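Local coordinates for histone-lysine N-methyltransferase family member SUVH9 (Arabidopsis thaliana, PDB 4NJ5), which plays a role in gene silencing, apparently without methyltransferase activity, and may bind methylated DNA and recruit RNA polymerase V to chromatin, at residues R353-G358 with M487-E492. Sequence-based numbering, arbitrary orientation.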
loop_
_atom_site.group_PDB
_atom_site.type_symbol
_atom_site.label_atom_id
_atom_site.label_comp_id
_atom_site.label_asym_id
_atom_site.label_seq_id
_atom_site.Cartn_x
_atom_site.Cartn_y
_atom_site.Cartn_z
ATOM N N ARG A 353 15.785 -9.745 -8.589
ATOM C CA ARG A 353 15.151 -11.062 -8.582
ATOM C C ARG A 353 13.832 -11.039 -7.809
ATOM O O ARG A 353 13.563 -11.931 -7.015
ATOM C CB ARG A 353 16.090 -12.112 -7.975
ATOM C CG ARG A 353 17.355 -12.393 -8.781
ATOM C CD ARG A 353 18.163 -13.526 -8.152
ATOM N NE ARG A 353 19.422 -13.792 -8.850
ATOM C CZ ARG A 353 19.550 -14.637 -9.871
ATOM N NH1 ARG A 353 18.493 -15.293 -10.328
ATOM N NH2 ARG A 353 20.735 -14.827 -10.439
ATOM N N VAL A 354 13.009 -10.025 -8.052
ATOM C CA VAL A 354 11.781 -9.834 -7.281
ATOM C C VAL A 354 10.668 -10.838 -7.601
ATOM O O VAL A 354 10.282 -11.630 -6.741
ATOM C CB VAL A 354 11.248 -8.388 -7.421
ATOM C CG1 VAL A 354 9.895 -8.241 -6.731
ATOM C CG2 VAL A 354 12.249 -7.409 -6.838
ATOM N N THR A 355 10.159 -10.810 -8.830
ATOM C CA THR A 355 8.962 -11.582 -9.172
ATOM C C THR A 355 9.181 -13.098 -9.231
ATOM O O THR A 355 8.228 -13.866 -9.089
ATOM C CB THR A 355 8.317 -11.100 -10.492
ATOM O OG1 THR A 355 9.185 -11.394 -11.593
ATOM C CG2 THR A 355 8.049 -9.602 -10.442
ATOM N N GLN A 356 10.425 -13.523 -9.432
ATOM C CA GLN A 356 10.746 -14.948 -9.477
ATOM C C GLN A 356 10.580 -15.636 -8.112
ATOM O O GLN A 356 10.563 -16.862 -8.031
ATOM C CB GLN A 356 12.157 -15.175 -10.038
ATOM C CG GLN A 356 13.272 -14.596 -9.183
ATOM C CD GLN A 356 14.600 -14.506 -9.921
ATOM O OE1 GLN A 356 15.563 -15.200 -9.583
ATOM N NE2 GLN A 356 14.661 -13.636 -10.926
ATOM N N LYS A 357 10.448 -14.841 -7.050
ATOM C CA LYS A 357 10.172 -15.364 -5.708
ATOM C C LYS A 357 8.757 -15.923 -5.584
ATOM O O LYS A 357 8.487 -16.755 -4.721
ATOM C CB LYS A 357 10.347 -14.270 -4.650
ATOM C CG LYS A 357 11.652 -14.313 -3.877
ATOM C CD LYS A 357 12.791 -13.742 -4.690
ATOM C CE LYS A 357 14.031 -13.537 -3.841
ATOM N NZ LYS A 357 15.267 -13.678 -4.662
ATOM N N GLY A 358 7.851 -15.441 -6.428
ATOM C CA GLY A 358 6.462 -15.872 -6.383
ATOM C C GLY A 358 5.685 -15.243 -5.238
ATOM O O GLY A 358 6.234 -14.461 -4.466
ATOM N N MET A 487 3.160 -9.970 -14.366
ATOM C CA MET A 487 3.372 -9.790 -12.934
ATOM C C MET A 487 2.596 -8.591 -12.404
ATOM O O MET A 487 2.589 -7.525 -13.018
ATOM C CB MET A 487 4.862 -9.636 -12.629
ATOM C CG MET A 487 5.710 -10.817 -13.076
ATOM S SD MET A 487 5.280 -12.333 -12.209
ATOM C CE MET A 487 6.611 -13.422 -12.721
ATOM N N LEU A 488 1.945 -8.769 -11.261
ATOM C CA LEU A 488 1.088 -7.729 -10.709
ATOM C C LEU A 488 1.749 -7.001 -9.553
ATOM O O LEU A 488 2.401 -7.612 -8.708
ATOM C CB LEU A 488 -0.248 -8.322 -10.263
ATOM C CG LEU A 488 -0.978 -9.097 -11.359
ATOM C CD1 LEU A 488 -2.245 -9.716 -10.810
ATOM C CD2 LEU A 488 -1.289 -8.187 -12.540
ATOM N N PHE A 489 1.573 -5.684 -9.525
ATOM C CA PHE A 489 2.158 -4.862 -8.479
ATOM C C PHE A 489 1.100 -3.961 -7.863
ATOM O O PHE A 489 0.225 -3.454 -8.562
ATOM C CB PHE A 489 3.283 -3.995 -9.046
ATOM C CG PHE A 489 4.472 -4.775 -9.539
ATOM C CD1 PHE A 489 4.435 -5.427 -10.763
ATOM C CD2 PHE A 489 5.634 -4.833 -8.788
ATOM C CE1 PHE A 489 5.528 -6.137 -11.220
ATOM C CE2 PHE A 489 6.737 -5.544 -9.243
ATOM C CZ PHE A 489 6.683 -6.196 -10.460
ATOM N N ALA A 490 1.189 -3.755 -6.553
ATOM C CA ALA A 490 0.335 -2.789 -5.880
ATOM C C ALA A 490 0.678 -1.394 -6.384
ATOM O O ALA A 490 1.845 -1.013 -6.429
ATOM C CB ALA A 490 0.520 -2.873 -4.376
ATOM N N ALA A 491 -0.339 -0.636 -6.770
ATOM C CA ALA A 491 -0.119 0.700 -7.309
ATOM C C ALA A 491 -0.101 1.769 -6.216
ATOM O O ALA A 491 0.380 2.881 -6.435
ATOM C CB ALA A 491 -1.168 1.026 -8.362
ATOM N N GLU A 492 -0.628 1.431 -5.043
ATOM C CA GLU A 492 -0.635 2.360 -3.919
ATOM C C GLU A 492 -0.549 1.609 -2.594
ATOM O O GLU A 492 -0.469 0.380 -2.573
ATOM C CB GLU A 492 -1.888 3.240 -3.954
ATOM C CG GLU A 492 -3.190 2.460 -3.950
ATOM C CD GLU A 492 -4.411 3.349 -4.100
ATOM O OE1 GLU A 492 -4.266 4.589 -4.022
ATOM O OE2 GLU A 492 -5.518 2.805 -4.300
#
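Thr355 meets Met487 and Phe489 where the pre-SET region, with its triangular three-zinc cluster, packs on a β-sheet of the SET domain, a small example of two modules meeting at a short side chain. Thr355 sits on the 3-10 turn 355-357, and its partners lie on strand 485-490, which runs between strands 469-475 and 386-389. Of the two segments' contacts, the threonine methyl touches both partners, while CB and OG1 face Met487 alone. Thr355 CG2 meets the outer end of the Phe489 ring, 3.7 Å from Phe489 CZ, with the two side chains at roughly a right angle. Met487 instead runs obliquely past the threonine, touching it with CG, SD and CE in turn. A bend at chi2 (-64°) folds the thioether over. Met487 CE thereby comes within 3.6 Å of Thr355 CB. Met487 CG lies 3.7 Å from Thr355 CG2. With an alanine here the CG, SD and CE contacts go, which would probably leave a gap beside Thr355 CB and OG1 on that side. No hydrogen bond crosses between the two segments; the hydroxyl is hydrogen-bonded to Glu339 OE2, just before the zinc ligand Cys340 in sequence. Gln356 NE2 hydrogen-bonds to Glu339 OE1, so neighbouring residues of the turn share one carboxylate. Gln356, whose CB points away from the strand, takes an in-plane hydrogen bond from Arg353 NH1 on a lone pair of Gln356 OE1, at 3.0 Å. At the buried threonine, the hydrogen-bonded Thr355 OG1 lies against the thioether methyl, 3.5 Å from Met487 CE.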